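Local coordinates for reducing-end xylose-releasing exo-oligoxylanase Rex8A (Paenibacillus barcinonensis, PDB 6SUD), which hydrolyses xylooligosaccharides, linear or branched, releasing xylose from their reducing ends in the breakdown of xylan, at the beta-D-xylopyranose site. Residues are numbered along the deposited sequence; one frame, centred on the assembly and turned at random.

The beta-D-xylopyranose site. Residues 61, 64, 68, 70, 112, 126, 128, 197, 264-265, 268, 321, 360-361. With XYP (beta-D-xylopyranose), chain B; XYP (beta-D-xylopyranose), chain C.
Glu70 sets CG anti to its backbone N (chi1 166°) and runs extended from there, carrying its carboxylate to the junction of two beta-D-xylopyranose rings; Asp61 CG is likewise anti, whereas Asp128 takes the crowded position between backbone N and carbonyl carbon (chi1 58°). The Glu70 carboxylate grips the chain B sugar with two prongs: syn lone pairs of OE1 and OE2 accept from its neighbouring hydroxyls O3 and O4, with Glu70 OE1 to chain B xylose O3 at 2.7 Å. On its anti lone pair OE1 also accepts from Tyr360 OH, which, with the two syn bonds, should hold the carboxylate's rotation, while chain C O3 meets OE2 from above the carboxylate plane. Arg268 NH1 forms a salt bridge with Glu70 OE2 at 3.2 Å and others with Asp128 and Asp265, so it probably offsets the crowded carboxylates and could influence Glu70's ionisation. An alanine in place of Glu70 would remove the carboxylate and would probably abolish proton donation while loosening both sugars. Around the chain B ring, Asp61 OD2 takes O2 at 2.6 Å and, from above its carboxylate plane, a nearly straight bond from Asn64 ND2 (170° at H). His321 NE2 pairs tip-on with the anomeric O1 at 2.6 Å. Arg68 NH1 donates to chain B xylose O3 (3.2 Å) and lies 2.9 Å from chain C xylose O1; NE salt-bridges Asp61 OD2 over one guanidinium face, Trp112 CZ3 covering the other. In chain C, poorly ordered, Asp128 OD2 receives O3 at 2.6 Å on its syn lone pair; Asp265 OD1 receives O2 at 2.8 Å, and a water links Asp265 OD2 to Tyr197 OH. With Glu70 assigned as proton donor and Asp265 as proton acceptor, this glycosyl hydrolase family 8 active-site cleft binds xylose, the product, and cleaves it from xylooligosaccharide reducing ends.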
# COMPACT_ATOMS: atom_id res chain seq x y z
N ASP A 61 -12.65 5.83 5.67
CA ASP A 61 -12.93 5.97 4.22
C ASP A 61 -14.11 6.95 4.12
O ASP A 61 -15.27 6.54 4.34
CB ASP A 61 -13.14 4.63 3.51
CG ASP A 61 -13.44 4.76 2.02
OD1 ASP A 61 -13.81 5.87 1.57
OD2 ASP A 61 -13.28 3.75 1.31
N ASN A 64 -16.93 6.30 1.50
CA ASN A 64 -17.80 5.12 1.70
C ASN A 64 -18.36 5.10 3.13
O ASN A 64 -19.15 4.20 3.41
CB ASN A 64 -17.04 3.84 1.36
CG ASN A 64 -16.78 3.69 -0.13
OD1 ASN A 64 -17.71 3.56 -0.91
ND2 ASN A 64 -15.51 3.70 -0.52
N ARG A 68 -11.91 0.59 6.83
CA ARG A 68 -11.43 -0.52 5.98
C ARG A 68 -10.09 -1.01 6.50
O ARG A 68 -9.32 -0.17 7.01
CB ARG A 68 -11.36 -0.05 4.53
CG ARG A 68 -12.72 0.38 4.00
CD ARG A 68 -12.76 0.87 2.58
NE ARG A 68 -14.17 0.89 2.23
CZ ARG A 68 -14.67 0.71 1.02
NH1 ARG A 68 -13.86 0.54 -0.02
NH2 ARG A 68 -15.98 0.69 0.87
N GLU A 70 -7.67 -1.87 4.78
CA GLU A 70 -6.73 -1.09 3.94
C GLU A 70 -6.29 0.17 4.72
O GLU A 70 -5.08 0.39 4.92
CB GLU A 70 -7.43 -0.76 2.62
CG GLU A 70 -6.76 0.32 1.77
CD GLU A 70 -7.70 0.86 0.70
OE1 GLU A 70 -8.69 1.53 1.07
OE2 GLU A 70 -7.48 0.54 -0.51
N TRP A 112 -12.84 -6.98 6.34
CA TRP A 112 -12.23 -5.96 5.45
C TRP A 112 -12.82 -4.58 5.76
O TRP A 112 -12.16 -3.58 5.48
CB TRP A 112 -12.35 -6.32 3.97
CG TRP A 112 -13.69 -6.13 3.32
CD1 TRP A 112 -14.68 -7.05 3.23
CD2 TRP A 112 -14.15 -4.98 2.58
NE1 TRP A 112 -15.74 -6.56 2.52
CE2 TRP A 112 -15.44 -5.28 2.11
CE3 TRP A 112 -13.62 -3.72 2.30
CZ2 TRP A 112 -16.21 -4.38 1.36
CZ3 TRP A 112 -14.36 -2.83 1.56
CH2 TRP A 112 -15.63 -3.17 1.09
N ALA A 126 -9.43 -8.63 3.16
CA ALA A 126 -8.75 -8.01 2.00
C ALA A 126 -7.25 -8.17 2.19
O ALA A 126 -6.66 -7.46 3.01
CB ALA A 126 -9.15 -6.56 1.89
N ASP A 128 -4.49 -7.12 1.01
CA ASP A 128 -3.58 -5.94 1.04
C ASP A 128 -3.61 -5.33 2.45
O ASP A 128 -2.64 -4.61 2.83
CB ASP A 128 -3.89 -4.89 -0.02
CG ASP A 128 -5.29 -4.31 0.00
OD1 ASP A 128 -6.23 -5.02 0.46
OD2 ASP A 128 -5.44 -3.15 -0.46
N TYR A 197 -1.76 -5.41 -5.08
CA TYR A 197 -1.55 -6.15 -3.81
C TYR A 197 -0.13 -6.73 -3.73
O TYR A 197 0.23 -7.20 -2.63
CB TYR A 197 -2.55 -7.30 -3.69
CG TYR A 197 -3.99 -6.94 -3.41
CD1 TYR A 197 -4.49 -5.65 -3.52
CD2 TYR A 197 -4.89 -7.93 -3.07
CE1 TYR A 197 -5.82 -5.36 -3.27
CE2 TYR A 197 -6.23 -7.67 -2.82
CZ TYR A 197 -6.70 -6.37 -2.92
OH TYR A 197 -8.02 -6.11 -2.66
N SER A 264 -8.63 3.09 -9.71
CA SER A 264 -8.14 3.35 -8.33
C SER A 264 -7.14 2.31 -7.79
O SER A 264 -6.07 2.73 -7.34
CB SER A 264 -9.30 3.47 -7.40
OG SER A 264 -10.22 4.43 -7.90
N ASP A 265 -7.45 1.01 -7.79
CA ASP A 265 -6.53 -0.01 -7.21
C ASP A 265 -5.17 0.06 -7.91
O ASP A 265 -4.11 0.13 -7.22
CB ASP A 265 -7.09 -1.43 -7.33
CG ASP A 265 -8.00 -1.86 -6.20
OD1 ASP A 265 -8.74 -1.01 -5.67
OD2 ASP A 265 -7.98 -3.06 -5.88
N ARG A 268 -1.53 2.07 -7.43
CA ARG A 268 -0.51 1.73 -6.41
C ARG A 268 0.61 0.90 -7.05
O ARG A 268 1.71 0.91 -6.50
CB ARG A 268 -1.15 1.02 -5.22
CG ARG A 268 -2.21 1.88 -4.54
CD ARG A 268 -2.96 1.04 -3.53
NE ARG A 268 -3.86 0.06 -4.15
CZ ARG A 268 -4.81 -0.61 -3.48
NH1 ARG A 268 -4.92 -0.45 -2.17
NH2 ARG A 268 -5.62 -1.45 -4.09
N HIS A 321 -10.14 9.34 -8.10
CA HIS A 321 -9.04 9.77 -7.19
C HIS A 321 -7.87 10.30 -8.00
O HIS A 321 -6.82 9.67 -8.02
CB HIS A 321 -8.64 8.63 -6.24
CG HIS A 321 -9.80 8.12 -5.45
ND1 HIS A 321 -10.46 8.92 -4.52
CD2 HIS A 321 -10.45 6.94 -5.48
CE1 HIS A 321 -11.47 8.23 -4.01
NE2 HIS A 321 -11.47 7.00 -4.58
N TYR A 360 -10.20 10.44 1.26
CA TYR A 360 -9.49 9.37 1.99
C TYR A 360 -8.42 8.73 1.10
O TYR A 360 -7.24 8.75 1.47
CB TYR A 360 -10.49 8.34 2.52
CG TYR A 360 -9.94 6.95 2.73
CD1 TYR A 360 -9.17 6.64 3.84
CD2 TYR A 360 -10.22 5.93 1.84
CE1 TYR A 360 -8.67 5.36 4.03
CE2 TYR A 360 -9.75 4.64 2.02
CZ TYR A 360 -8.98 4.36 3.13
OH TYR A 360 -8.53 3.08 3.30
N TYR A 361 -8.82 8.17 -0.04
CA TYR A 361 -7.90 7.34 -0.87
C TYR A 361 -6.77 8.22 -1.45
O TYR A 361 -5.57 7.87 -1.39
CB TYR A 361 -8.68 6.61 -1.95
CG TYR A 361 -7.85 5.58 -2.67
CD1 TYR A 361 -7.35 4.47 -2.01
CD2 TYR A 361 -7.59 5.70 -4.02
CE1 TYR A 361 -6.59 3.52 -2.67
CE2 TYR A 361 -6.83 4.77 -4.70
CZ TYR A 361 -6.33 3.68 -4.02
OH TYR A 361 -5.60 2.75 -4.72
O1 XYP B . -12.67 4.91 -3.56
C1 XYP B . -11.58 4.00 -3.32
C2 XYP B . -11.84 3.31 -1.98
C3 XYP B . -10.68 2.40 -1.70
C4 XYP B . -10.57 1.36 -2.79
C5 XYP B . -10.47 2.03 -4.15
O2 XYP B . -11.98 4.22 -0.87
O3 XYP B . -10.88 1.76 -0.43
O4 XYP B . -9.40 0.58 -2.49
O5 XYP B . -11.53 2.99 -4.34
O1 XYP C . -12.32 -1.12 -1.78
C1 XYP C . -11.30 -2.02 -1.28
C2 XYP C . -9.93 -1.81 -1.93
C3 XYP C . -8.92 -2.85 -1.46
C4 XYP C . -9.26 -3.29 -0.04
C5 XYP C . -9.92 -2.13 0.69
O2 XYP C . -10.02 -1.80 -3.36
O3 XYP C . -7.61 -2.26 -1.57
O4 XYP C . -10.16 -4.40 -0.10
O5 XYP C . -11.18 -1.78 0.13
O HOH W 1 -9.26 -4.28 -4.08
O HOH W 2 -14.97 3.43 -3.35
O HOH W 3 -12.59 3.81 -6.87